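Beta-Ala-His dipeptidase (Homo sapiens, PDB 3DLJ) hydrolyses Xaa-His dipeptides, above all carnosine and anserine, as a secreted dipeptidase that binds two zinc ions per subunit. Local coordinates at residues A[91-96]-A[193-198]; A[167-172]-A[476-481]; A[265-268]-A[273-276]. All coordinates share one frame; numbering follows the deposited sequence.

Contact 1: residues A[91-96]-A[193-198]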
ATOM      1  N   VAL A  91      12.238   4.353 -13.825  1.00 35.92           N
ATOM      2  CA  VAL A  91      12.516   4.059 -12.443  1.00 35.40           C
ATOM      3  C   VAL A  91      13.771   4.865 -12.085  1.00 35.49           C
ATOM      4  O   VAL A  91      14.756   4.854 -12.825  1.00 35.09           O
ATOM      5  CB  VAL A  91      12.695   2.553 -12.184  1.00 34.96           C
ATOM      6  CG1 VAL A  91      13.302   2.328 -10.814  1.00 33.90           C
ATOM      7  CG2 VAL A  91      11.333   1.824 -12.276  1.00 33.26           C
ATOM      8  N   ILE A  92      13.711   5.595 -10.975  1.00 35.40           N
ATOM      9  CA  ILE A  92      14.894   6.258 -10.486  1.00 34.90           C
ATOM     10  C   ILE A  92      15.728   5.262  -9.710  1.00 34.65           C
ATOM     11  O   ILE A  92      15.226   4.600  -8.800  1.00 34.40           O
ATOM     12  CB  ILE A  92      14.565   7.480  -9.617  1.00 35.65           C
ATOM     13  CG1 ILE A  92      13.942   8.565 -10.493  1.00 35.90           C
ATOM     14  CG2 ILE A  92      15.839   7.981  -8.874  1.00 33.84           C
ATOM     15  CD1 ILE A  92      13.395   9.716  -9.717  1.00 38.38           C
ATOM     16  N   LEU A  93      16.992   5.143 -10.118  1.00 34.28           N
ATOM     17  CA  LEU A  93      17.999   4.402  -9.372  1.00 34.30           C
ATOM     18  C   LEU A  93      19.120   5.356  -8.997  1.00 34.51           C
ATOM     19  O   LEU A  93      19.969   5.671  -9.842  1.00 34.56           O
ATOM     20  CB  LEU A  93      18.549   3.243 -10.202  1.00 33.85           C
ATOM     21  CG  LEU A  93      17.636   2.048 -10.516  1.00 32.60           C
ATOM     22  CD1 LEU A  93      18.445   1.019 -11.285  1.00 30.77           C
ATOM     23  CD2 LEU A  93      17.085   1.434  -9.252  1.00 29.92           C
ATOM     24  N   ALA A  94      19.122   5.803  -7.738  1.00 34.74           N
ATOM     25  CA  ALA A  94      20.024   6.874  -7.277  1.00 35.21           C
ATOM     26  C   ALA A  94      20.929   6.452  -6.119  1.00 35.94           C
ATOM     27  O   ALA A  94      20.506   5.691  -5.249  1.00 35.75           O
ATOM     28  CB  ALA A  94      19.214   8.104  -6.892  1.00 35.12           C
ATOM     29  N   GLU A  95      22.179   6.931  -6.125  1.00 36.88           N
ATOM     30  CA  GLU A  95      23.117   6.694  -5.020  1.00 37.48           C
ATOM     31  C   GLU A  95      23.689   8.003  -4.461  1.00 37.27           C
ATOM     32  O   GLU A  95      24.162   8.854  -5.207  1.00 37.25           O
ATOM     33  CB  GLU A  95      24.227   5.663  -5.387  1.00 37.28           C
ATOM     34  CG  GLU A  95      25.538   6.192  -5.990  1.00 38.12           C
ATOM     35  CD  GLU A  95      26.554   5.083  -6.366  1.00 38.77           C
ATOM     36  OE1 GLU A  95      26.938   4.965  -7.553  1.00 38.26           O
ATOM     37  OE2 GLU A  95      26.993   4.331  -5.469  1.00 41.93           O
ATOM     38  N   LEU A  96      23.631   8.148  -3.140  1.00 37.52           N
ATOM     39  CA  LEU A  96      24.224   9.280  -2.449  1.00 37.80           C
ATOM     40  C   LEU A  96      25.370   8.802  -1.552  1.00 37.67           C
ATOM     41  O   LEU A  96      25.147   8.366  -0.419  1.00 37.81           O
ATOM     42  CB  LEU A  96      23.161  10.023  -1.631  1.00 37.89           C
ATOM     43  CG  LEU A  96      23.573  11.274  -0.845  1.00 38.55           C
ATOM     44  CD1 LEU A  96      24.051  12.402  -1.740  1.00 38.41           C
ATOM     45  CD2 LEU A  96      22.395  11.726  -0.019  1.00 38.23           C
ATOM     46  N   ASP A 193      22.835  -7.978  -8.569  1.00 44.22           N
ATOM     47  CA  ASP A 193      24.274  -7.966  -8.311  1.00 44.39           C
ATOM     48  C   ASP A 193      24.946  -6.769  -8.983  1.00 43.79           C
ATOM     49  O   ASP A 193      26.104  -6.834  -9.366  1.00 43.37           O
ATOM     50  CB  ASP A 193      24.912  -9.272  -8.801  1.00 45.00           C
ATOM     51  CG  ASP A 193      24.459 -10.482  -8.003  1.00 47.01           C
ATOM     52  OD1 ASP A 193      23.983 -10.312  -6.855  1.00 49.20           O
ATOM     53  OD2 ASP A 193      24.586 -11.614  -8.522  1.00 49.78           O
ATOM     54  N   ARG A 194      24.205  -5.679  -9.140  1.00 43.33           N
ATOM     55  CA  ARG A 194      24.730  -4.502  -9.817  1.00 42.96           C
ATOM     56  C   ARG A 194      24.478  -3.291  -8.916  1.00 42.14           C
ATOM     57  O   ARG A 194      25.344  -2.935  -8.126  1.00 42.30           O
ATOM     58  CB  ARG A 194      24.103  -4.376 -11.212  1.00 43.23           C
ATOM     59  CG  ARG A 194      25.017  -3.795 -12.284  1.00 44.22           C
ATOM     60  CD  ARG A 194      24.532  -4.207 -13.681  1.00 45.63           C
ATOM     61  N   PHE A 195      23.288  -2.697  -8.996  1.00 41.43           N
ATOM     62  CA  PHE A 195      22.876  -1.630  -8.078  1.00 40.74           C
ATOM     63  C   PHE A 195      22.701  -2.129  -6.630  1.00 40.52           C
ATOM     64  O   PHE A 195      22.981  -1.389  -5.676  1.00 40.36           O
ATOM     65  CB  PHE A 195      21.581  -0.973  -8.573  1.00 40.14           C
ATOM     66  CG  PHE A 195      21.073   0.160  -7.698  1.00 39.40           C
ATOM     67  CD1 PHE A 195      20.130  -0.083  -6.690  1.00 38.04           C
ATOM     68  CD2 PHE A 195      21.507   1.477  -7.910  1.00 37.65           C
ATOM     69  CE1 PHE A 195      19.648   0.960  -5.892  1.00 36.54           C
ATOM     70  CE2 PHE A 195      21.012   2.526  -7.125  1.00 35.47           C
ATOM     71  CZ  PHE A 195      20.088   2.267  -6.120  1.00 36.10           C
ATOM     72  N   PHE A 196      22.249  -3.372  -6.470  1.00 40.14           N
ATOM     73  CA  PHE A 196      21.964  -3.909  -5.139  1.00 40.07           C
ATOM     74  C   PHE A 196      23.143  -4.638  -4.515  1.00 40.25           C
ATOM     75  O   PHE A 196      23.063  -5.111  -3.374  1.00 40.25           O
ATOM     76  CB  PHE A 196      20.698  -4.776  -5.147  1.00 39.70           C
ATOM     77  CG  PHE A 196      19.439  -3.984  -5.394  1.00 39.66           C
ATOM     78  CD1 PHE A 196      18.826  -3.998  -6.648  1.00 37.98           C
ATOM     79  CD2 PHE A 196      18.886  -3.191  -4.376  1.00 38.78           C
ATOM     80  CE1 PHE A 196      17.669  -3.247  -6.881  1.00 39.85           C
ATOM     81  CE2 PHE A 196      17.737  -2.425  -4.599  1.00 39.35           C
ATOM     82  CZ  PHE A 196      17.122  -2.457  -5.858  1.00 39.27           C
ATOM     83  N   SER A 197      24.238  -4.710  -5.271  1.00 40.40           N
ATOM     84  CA  SER A 197      25.487  -5.287  -4.802  1.00 40.32           C
ATOM     85  C   SER A 197      25.989  -4.446  -3.625  1.00 40.66           C
ATOM     86  O   SER A 197      26.306  -3.262  -3.777  1.00 40.25           O
ATOM     87  CB  SER A 197      26.511  -5.328  -5.957  1.00 40.43           C
ATOM     88  OG  SER A 197      27.766  -5.878  -5.567  1.00 40.17           O
ATOM     89  N   GLY A 198      26.025  -5.049  -2.440  1.00 41.06           N
ATOM     90  CA  GLY A 198      26.549  -4.357  -1.261  1.00 41.47           C
ATOM     91  C   GLY A 198      25.601  -3.416  -0.525  1.00 41.51           C
ATOM     92  O   GLY A 198      26.011  -2.748   0.435  1.00 41.69           O
TER

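Contact 2: residues A[167-172]-A[476-481]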
ATOM      1  N   VAL A 167      25.576   6.847   6.777  1.00 33.63           N
ATOM      2  CA  VAL A 167      25.565   5.729   5.838  1.00 32.98           C
ATOM      3  C   VAL A 167      25.502   6.264   4.406  1.00 32.80           C
ATOM      4  O   VAL A 167      25.047   7.397   4.194  1.00 32.95           O
ATOM      5  CB  VAL A 167      24.361   4.781   6.094  1.00 32.98           C
ATOM      6  CG1 VAL A 167      24.544   4.010   7.394  1.00 32.68           C
ATOM      7  CG2 VAL A 167      23.026   5.553   6.106  1.00 32.38           C
ATOM      8  N   ASN A 168      25.981   5.475   3.435  1.00 32.25           N
ATOM      9  CA  ASN A 168      25.657   5.716   2.038  1.00 31.62           C
ATOM     10  C   ASN A 168      24.153   5.465   1.866  1.00 31.84           C
ATOM     11  O   ASN A 168      23.553   4.660   2.585  1.00 31.71           O
ATOM     12  CB  ASN A 168      26.463   4.814   1.086  1.00 31.57           C
ATOM     13  CG  ASN A 168      27.982   4.971   1.236  1.00 32.11           C
ATOM     14  OD1 ASN A 168      28.543   6.068   1.136  1.00 30.23           O
ATOM     15  ND2 ASN A 168      28.654   3.849   1.447  1.00 32.44           N
ATOM     16  N   ILE A 169      23.527   6.176   0.940  1.00 31.74           N
ATOM     17  CA  ILE A 169      22.100   6.020   0.723  1.00 31.61           C
ATOM     18  C   ILE A 169      21.813   5.794  -0.739  1.00 31.28           C
ATOM     19  O   ILE A 169      22.264   6.539  -1.614  1.00 30.42           O
ATOM     20  CB  ILE A 169      21.293   7.236   1.251  1.00 31.82           C
ATOM     21  CG1 ILE A 169      21.485   7.355   2.774  1.00 31.80           C
ATOM     22  CG2 ILE A 169      19.798   7.102   0.890  1.00 31.19           C
ATOM     23  CD1 ILE A 169      20.726   8.513   3.411  1.00 32.93           C
ATOM     24  N   LYS A 170      21.071   4.726  -0.981  1.00 31.61           N
ATOM     25  CA  LYS A 170      20.550   4.429  -2.283  1.00 31.97           C
ATOM     26  C   LYS A 170      19.030   4.646  -2.310  1.00 32.44           C
ATOM     27  O   LYS A 170      18.331   4.479  -1.294  1.00 32.03           O
ATOM     28  CB  LYS A 170      20.970   3.016  -2.720  1.00 32.26           C
ATOM     29  CG  LYS A 170      22.456   2.923  -3.096  1.00 32.19           C
ATOM     30  CD  LYS A 170      22.858   1.610  -3.765  1.00 31.47           C
ATOM     31  CE  LYS A 170      24.174   1.796  -4.522  1.00 33.29           C
ATOM     32  NZ  LYS A 170      24.955   0.534  -4.814  1.00 31.16           N
ATOM     33  N   PHE A 171      18.531   5.069  -3.470  1.00 33.22           N
ATOM     34  CA  PHE A 171      17.089   5.252  -3.661  1.00 33.93           C
ATOM     35  C   PHE A 171      16.666   4.450  -4.869  1.00 34.27           C
ATOM     36  O   PHE A 171      17.307   4.530  -5.929  1.00 35.21           O
ATOM     37  CB  PHE A 171      16.724   6.729  -3.907  1.00 33.78           C
ATOM     38  CG  PHE A 171      17.407   7.725  -2.977  1.00 33.44           C
ATOM     39  CD1 PHE A 171      18.752   8.069  -3.149  1.00 32.42           C
ATOM     40  CD2 PHE A 171      16.677   8.374  -1.987  1.00 34.21           C
ATOM     41  CE1 PHE A 171      19.365   9.006  -2.338  1.00 33.37           C
ATOM     42  CE2 PHE A 171      17.280   9.318  -1.164  1.00 35.25           C
ATOM     43  CZ  PHE A 171      18.628   9.635  -1.327  1.00 34.18           C
ATOM     44  N   ILE A 172      15.611   3.659  -4.709  1.00 34.87           N
ATOM     45  CA  ILE A 172      14.877   3.092  -5.860  1.00 34.90           C
ATOM     46  C   ILE A 172      13.408   3.570  -5.832  1.00 35.18           C
ATOM     47  O   ILE A 172      12.627   3.143  -4.978  1.00 34.44           O
ATOM     48  CB  ILE A 172      14.992   1.536  -5.957  1.00 35.29           C
ATOM     49  CG1 ILE A 172      14.189   1.000  -7.145  1.00 34.70           C
ATOM     50  CG2 ILE A 172      14.582   0.828  -4.636  1.00 35.29           C
ATOM     51  CD1 ILE A 172      14.311  -0.496  -7.328  1.00 34.95           C
ATOM     52  N   ALA A 476      17.519  10.188  12.621  1.00 32.51           N
ATOM     53  CA  ALA A 476      18.044   9.328  13.687  1.00 33.07           C
ATOM     54  C   ALA A 476      18.456   7.928  13.170  1.00 33.81           C
ATOM     55  O   ALA A 476      19.473   7.355  13.611  1.00 34.12           O
ATOM     56  CB  ALA A 476      17.015   9.202  14.820  1.00 32.55           C
ATOM     57  N   PHE A 477      17.659   7.405  12.236  1.00 33.40           N
ATOM     58  CA  PHE A 477      17.803   6.066  11.696  1.00 33.84           C
ATOM     59  C   PHE A 477      19.086   5.921  10.879  1.00 34.37           C
ATOM     60  O   PHE A 477      19.792   4.911  11.009  1.00 33.76           O
ATOM     61  CB  PHE A 477      16.552   5.710  10.878  1.00 33.27           C
ATOM     62  CG  PHE A 477      16.584   4.346  10.254  1.00 34.28           C
ATOM     63  CD1 PHE A 477      16.481   3.192  11.038  1.00 34.86           C
ATOM     64  CD2 PHE A 477      16.694   4.205   8.875  1.00 33.83           C
ATOM     65  CE1 PHE A 477      16.480   1.922  10.454  1.00 33.15           C
ATOM     66  CE2 PHE A 477      16.707   2.935   8.291  1.00 34.83           C
ATOM     67  CZ  PHE A 477      16.599   1.791   9.086  1.00 32.88           C
ATOM     68  N   PHE A 478      19.394   6.932  10.055  1.00 35.12           N
ATOM     69  CA  PHE A 478      20.671   6.967   9.321  1.00 35.77           C
ATOM     70  C   PHE A 478      21.822   6.656  10.271  1.00 36.55           C
ATOM     71  O   PHE A 478      22.711   5.852   9.956  1.00 36.11           O
ATOM     72  CB  PHE A 478      20.942   8.332   8.667  1.00 35.07           C
ATOM     73  CG  PHE A 478      19.928   8.745   7.636  1.00 34.33           C
ATOM     74  CD1 PHE A 478      19.814  10.088   7.270  1.00 33.61           C
ATOM     75  CD2 PHE A 478      19.076   7.824   7.055  1.00 33.72           C
ATOM     76  CE1 PHE A 478      18.882  10.501   6.333  1.00 32.50           C
ATOM     77  CE2 PHE A 478      18.133   8.233   6.117  1.00 34.50           C
ATOM     78  CZ  PHE A 478      18.038   9.575   5.756  1.00 33.32           C
ATOM     79  N   LEU A 479      21.777   7.311  11.430  1.00 37.76           N
ATOM     80  CA  LEU A 479      22.815   7.231  12.434  1.00 39.72           C
ATOM     81  C   LEU A 479      22.852   5.836  13.074  1.00 40.02           C
ATOM     82  O   LEU A 479      23.926   5.284  13.304  1.00 40.44           O
ATOM     83  CB  LEU A 479      22.628   8.346  13.469  1.00 39.42           C
ATOM     84  CG  LEU A 479      23.756   8.636  14.463  1.00 41.00           C
ATOM     85  CD1 LEU A 479      25.028   9.131  13.769  1.00 42.86           C
ATOM     86  CD2 LEU A 479      23.290   9.664  15.506  1.00 41.13           C
ATOM     87  N   GLU A 480      21.682   5.254  13.310  1.00 40.81           N
ATOM     88  CA  GLU A 480      21.594   3.926  13.910  1.00 41.71           C
ATOM     89  C   GLU A 480      22.109   2.809  12.996  1.00 42.22           C
ATOM     90  O   GLU A 480      22.772   1.883  13.454  1.00 41.68           O
ATOM     91  CB  GLU A 480      20.165   3.648  14.381  1.00 41.99           C
ATOM     92  CG  GLU A 480      19.735   4.497  15.579  1.00 42.71           C
ATOM     93  CD  GLU A 480      20.408   4.079  16.878  1.00 45.80           C
ATOM     94  OE1 GLU A 480      21.120   3.043  16.912  1.00 45.89           O
ATOM     95  OE2 GLU A 480      20.213   4.791  17.886  1.00 47.31           O
ATOM     96  N   MET A 481      21.803   2.901  11.706  1.00 43.50           N
ATOM     97  CA  MET A 481      22.341   1.965  10.712  1.00 44.59           C
ATOM     98  C   MET A 481      23.880   1.991  10.628  1.00 45.09           C
ATOM     99  O   MET A 481      24.509   0.955  10.402  1.00 44.60           O
ATOM    100  CB  MET A 481      21.728   2.208   9.330  1.00 44.79           C
ATOM    101  CG  MET A 481      20.280   1.738   9.159  1.00 45.60           C
ATOM    102  SD  MET A 481      19.909  -0.016   9.481  1.00 50.80           S
ATOM    103  CE  MET A 481      21.334  -0.901   8.808  1.00 51.39           C
TER

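Contact 3: residues A[265-268]-A[273-276]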
ATOM      1  N   SER A 265     -21.225 -12.917   9.990  1.00 40.16           N
ATOM      2  CA  SER A 265     -20.149 -12.794  10.989  1.00 40.10           C
ATOM      3  C   SER A 265     -18.740 -12.614  10.399  1.00 39.54           C
ATOM      4  O   SER A 265     -17.746 -12.590  11.130  1.00 40.23           O
ATOM      5  CB  SER A 265     -20.183 -13.983  11.919  1.00 40.26           C
ATOM      6  OG  SER A 265     -21.495 -14.091  12.435  1.00 43.43           O
ATOM      7  N   GLY A 266     -18.651 -12.459   9.088  1.00 38.16           N
ATOM      8  CA  GLY A 266     -17.357 -12.357   8.449  1.00 37.66           C
ATOM      9  C   GLY A 266     -16.728 -13.699   8.083  1.00 36.71           C
ATOM     10  O   GLY A 266     -15.676 -13.738   7.436  1.00 37.44           O
ATOM     11  N   HIS A 267     -17.377 -14.789   8.472  1.00 35.07           N
ATOM     12  CA  HIS A 267     -16.841 -16.124   8.255  1.00 34.12           C
ATOM     13  C   HIS A 267     -17.003 -16.500   6.788  1.00 33.29           C
ATOM     14  O   HIS A 267     -18.105 -16.414   6.223  1.00 33.15           O
ATOM     15  CB  HIS A 267     -17.528 -17.134   9.181  1.00 33.70           C
ATOM     16  CG  HIS A 267     -17.303 -18.563   8.804  1.00 33.42           C
ATOM     17  ND1 HIS A 267     -16.145 -19.241   9.116  1.00 31.09           N
ATOM     18  CD2 HIS A 267     -18.097 -19.453   8.159  1.00 33.04           C
ATOM     19  CE1 HIS A 267     -16.221 -20.474   8.657  1.00 31.22           C
ATOM     20  NE2 HIS A 267     -17.400 -20.635   8.084  1.00 33.56           N
ATOM     21  N   ILE A 268     -15.880 -16.890   6.185  1.00 32.41           N
ATOM     22  CA  ILE A 268     -15.811 -17.215   4.770  1.00 31.29           C
ATOM     23  C   ILE A 268     -16.380 -18.612   4.494  1.00 30.59           C
ATOM     24  O   ILE A 268     -15.979 -19.583   5.105  1.00 29.52           O
ATOM     25  CB  ILE A 268     -14.359 -17.119   4.227  1.00 31.19           C
ATOM     26  CG1 ILE A 268     -13.744 -15.742   4.526  1.00 31.07           C
ATOM     27  CG2 ILE A 268     -14.334 -17.456   2.706  1.00 31.31           C
ATOM     28  CD1 ILE A 268     -12.208 -15.660   4.377  1.00 30.33           C
ATOM     29  N   ILE A 273     -11.084 -23.162   2.775  1.00 32.16           N
ATOM     30  CA  ILE A 273     -10.336 -21.919   3.059  1.00 32.48           C
ATOM     31  C   ILE A 273      -9.572 -21.859   4.403  1.00 32.16           C
ATOM     32  O   ILE A 273      -8.550 -21.180   4.498  1.00 32.43           O
ATOM     33  CB  ILE A 273     -11.222 -20.646   2.823  1.00 32.91           C
ATOM     34  CG1 ILE A 273     -11.233 -20.292   1.332  1.00 33.11           C
ATOM     35  CG2 ILE A 273     -10.640 -19.417   3.532  1.00 34.43           C
ATOM     36  CD1 ILE A 273     -10.017 -19.480   0.873  1.00 29.07           C
ATOM     37  N   TYR A 274     -10.034 -22.581   5.423  1.00 32.02           N
ATOM     38  CA  TYR A 274      -9.384 -22.527   6.746  1.00 31.57           C
ATOM     39  C   TYR A 274      -8.458 -23.706   7.017  1.00 31.13           C
ATOM     40  O   TYR A 274      -7.765 -23.741   8.017  1.00 30.72           O
ATOM     41  CB  TYR A 274     -10.424 -22.377   7.870  1.00 32.13           C
ATOM     42  CG  TYR A 274     -11.148 -21.060   7.810  1.00 30.57           C
ATOM     43  CD1 TYR A 274     -12.406 -20.973   7.236  1.00 28.97           C
ATOM     44  CD2 TYR A 274     -10.555 -19.897   8.296  1.00 31.15           C
ATOM     45  CE1 TYR A 274     -13.077 -19.748   7.140  1.00 29.78           C
ATOM     46  CE2 TYR A 274     -11.217 -18.663   8.220  1.00 31.69           C
ATOM     47  CZ  TYR A 274     -12.489 -18.606   7.642  1.00 30.59           C
ATOM     48  OH  TYR A 274     -13.153 -17.401   7.535  1.00 30.93           O
ATOM     49  N   ASP A 275      -8.443 -24.654   6.095  1.00 31.57           N
ATOM     50  CA  ASP A 275      -7.667 -25.869   6.235  1.00 32.64           C
ATOM     51  C   ASP A 275      -6.227 -25.647   6.672  1.00 32.24           C
ATOM     52  O   ASP A 275      -5.741 -26.339   7.573  1.00 32.15           O
ATOM     53  CB  ASP A 275      -7.690 -26.658   4.933  1.00 33.04           C
ATOM     54  CG  ASP A 275      -9.032 -27.293   4.665  1.00 35.93           C
ATOM     55  OD1 ASP A 275      -9.953 -27.235   5.527  1.00 35.82           O
ATOM     56  OD2 ASP A 275      -9.141 -27.869   3.568  1.00 40.48           O
ATOM     57  N   GLU A 276      -5.567 -24.682   6.040  1.00 32.29           N
ATOM     58  CA  GLU A 276      -4.138 -24.482   6.202  1.00 33.61           C
ATOM     59  C   GLU A 276      -3.720 -23.248   7.011  1.00 32.40           C
ATOM     60  O   GLU A 276      -2.520 -22.955   7.101  1.00 32.14           O
ATOM     61  CB  GLU A 276      -3.432 -24.516   4.831  1.00 33.33           C
ATOM     62  CG  GLU A 276      -3.590 -25.853   4.080  1.00 36.63           C
ATOM     63  CD  GLU A 276      -2.595 -26.002   2.933  1.00 38.36           C
ATOM     64  OE1 GLU A 276      -1.432 -26.431   3.200  1.00 43.97           O
ATOM     65  OE2 GLU A 276      -2.973 -25.689   1.770  1.00 43.57           O
TER

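Contact 1: residues A[91-96]-A[193-198]
Leu93 lies over the ring of Phe195, and this is the main touch between strand 91-96 and the loop 193-198. Both residues are buried. The first torsion of Leu93 (chi1 -69°) sets CG beside the backbone N, and the extended second torsion then leaves CD2 as the branch over the ring. CD2 of Leu93 sits 4.2 Å from the centroid of the Phe195 ring and 9° off the ring normal, a CH-pi contact near the middle of the face. Lower on the same side chain, CB of Leu93 is 4.0 Å from CE2 of Phe195.

Ala94 comes next, and here it is the backbone that meets the ring. O of Ala94 lies near the ring plane, at the edge, 3.6 Å from CZ of Phe195. The methyl of Ala94 points away, to helix 46-65 and Phe171.

Phe195 reaches the strand because CG is anti to its backbone N (chi1 -179°). CD1 of Phe195 rests 3.8 Å above the plane of the Phe196 ring, over the centre. Lys170 makes a cation-pi contact on the face opposite Leu93, and its NZ is also hydrogen-bonded to the backbone O of Phe195. N of Phe195 is hydrogen-bonded to OE1 of Glu191.

The loop joins helix 184-191 to strand 201-204, and Phe195 packs it onto one face of the sheet. No hydrogen bond crosses between the two segments. The ring has an aliphatic side chain on one face, a cation on the other and a carbonyl at its rim, where the weakly positive ring hydrogens should suit the oxygen.

Contact 2: residues A[167-172]-A[476-481]
Ile169 turns CG1 opposite its carbonyl carbon (chi1 -62°) and then runs fully extended, so that CD1 projects onto the ring of Phe478. Phe478 uses a similar first torsion, with CG beside its backbone N, and swings its ring from the helix to the strand. The two side chains meet at about a right angle. The CD1 methyl of Ile169 lies over one face of the ring, 3.8 Å from the centroid and 14° off the normal. This is a CH-pi contact, shifted a little toward the rim, with CD1 of Ile169 3.7 Å from CZ of Phe478.

Val167 packs against one turn of the helix. CG1 of Val167 is 3.6 Å from the backbone O of Phe478 and 3.9 Å from CB of Met481, and CG2 lies near the same O. The rest of Met481 bends away, and its CG lies over a face of the Phe477 ring.

Helix 141-160 completes the setting. Trp151 meets Phe478 edge-to-face, and Ala154 and Val155 also touch its side chain. With an alanine in place of Phe478, Ile169 CD1 and Trp151 would probably lose their aromatic partner and a gap would open between helix 464-482 and the sheet.

No hydrogen bond links the two segments. The contact thus rests on buried van der Waals and CH-pi touches, mostly apolar, with one backbone carbonyl against the Val167 methyls.

Contact 3: residues A[265-268]-A[273-276]
Tyr274 reaches back to the backbone of Ile268 and lies beside the ring of His267. Its CG is anti to the carbonyl carbon, beside the backbone N (chi1 -66°), and this turns the phenol back toward 265-268. Its hydroxyl is the acceptor of the one hydrogen bond between the segments. The N of Ile268 is 3.1 Å from OH of Tyr274, and the bond is nearly straight, at 167°. The same oxygen is bordered by the Ile268 side chain: OH of Tyr274 is 3.5 Å from CG1 of Ile268. At the ring edge, close to the ring plane, the O of Ile268 comes within 3.5 Å of CE1 of Tyr274. Ile268 thus meets the phenol with its N-H, its carbonyl and its side chain.

His267 places CG anti to its backbone N, and this carries the imidazole alongside the phenol. The two planes are only 7° from parallel. They are slid far apart, with centroids 5.3 Å from each other. CE1 of His267 is 3.6 Å from CE1 of Tyr274. Because of the slide the rings barely overlap, and this is not a full stack; His267 is exposed.

The two isoleucines meet through methyl groups, with CD1 of Ile268 4.2 Å from CG2 of Ile273. Pro323 touches both Ile268 and Tyr274, and Met359 touches Ile273.

OD1 of Asp263 accepts bonds from the N of Ser265, as in an Asx turn, and from the N of His267. At the backbone angles of Gly266 a side chain would be jammed against the carbonyl O of Ser265, which calls for glycine. The tyrosine hydroxyl accepts a backbone N-H across the four residues between the segments, inside the long connection from helix 250-258 to helix 282-289, in what is probably the dimerisation domain of the M20 fold.

How the contacts relate
Contacts 1 and 2 adjoin, with centres 14 Å apart. Strands 91-96 and 168-174 are antiparallel neighbours in the six-stranded sheet. Leu96 N is 2.6 Å from Ile169 O, and Ala94 O is 2.7 Å from Phe171 N, both probable hydrogen bonds. Packing joins them too: CD2 of Leu93 is 3.6 Å from CG1 of Ile172. Contact 3 is separate. Its centre is about 42 Å from the centres of both others, on the opposite side of the chain's centre. In sequence it is nested between the segments of contact 2. None of the three lies at the zinc site, although Glu177, probably the proton acceptor, and the zinc ligand Glu178 follow soon after strand 168-174.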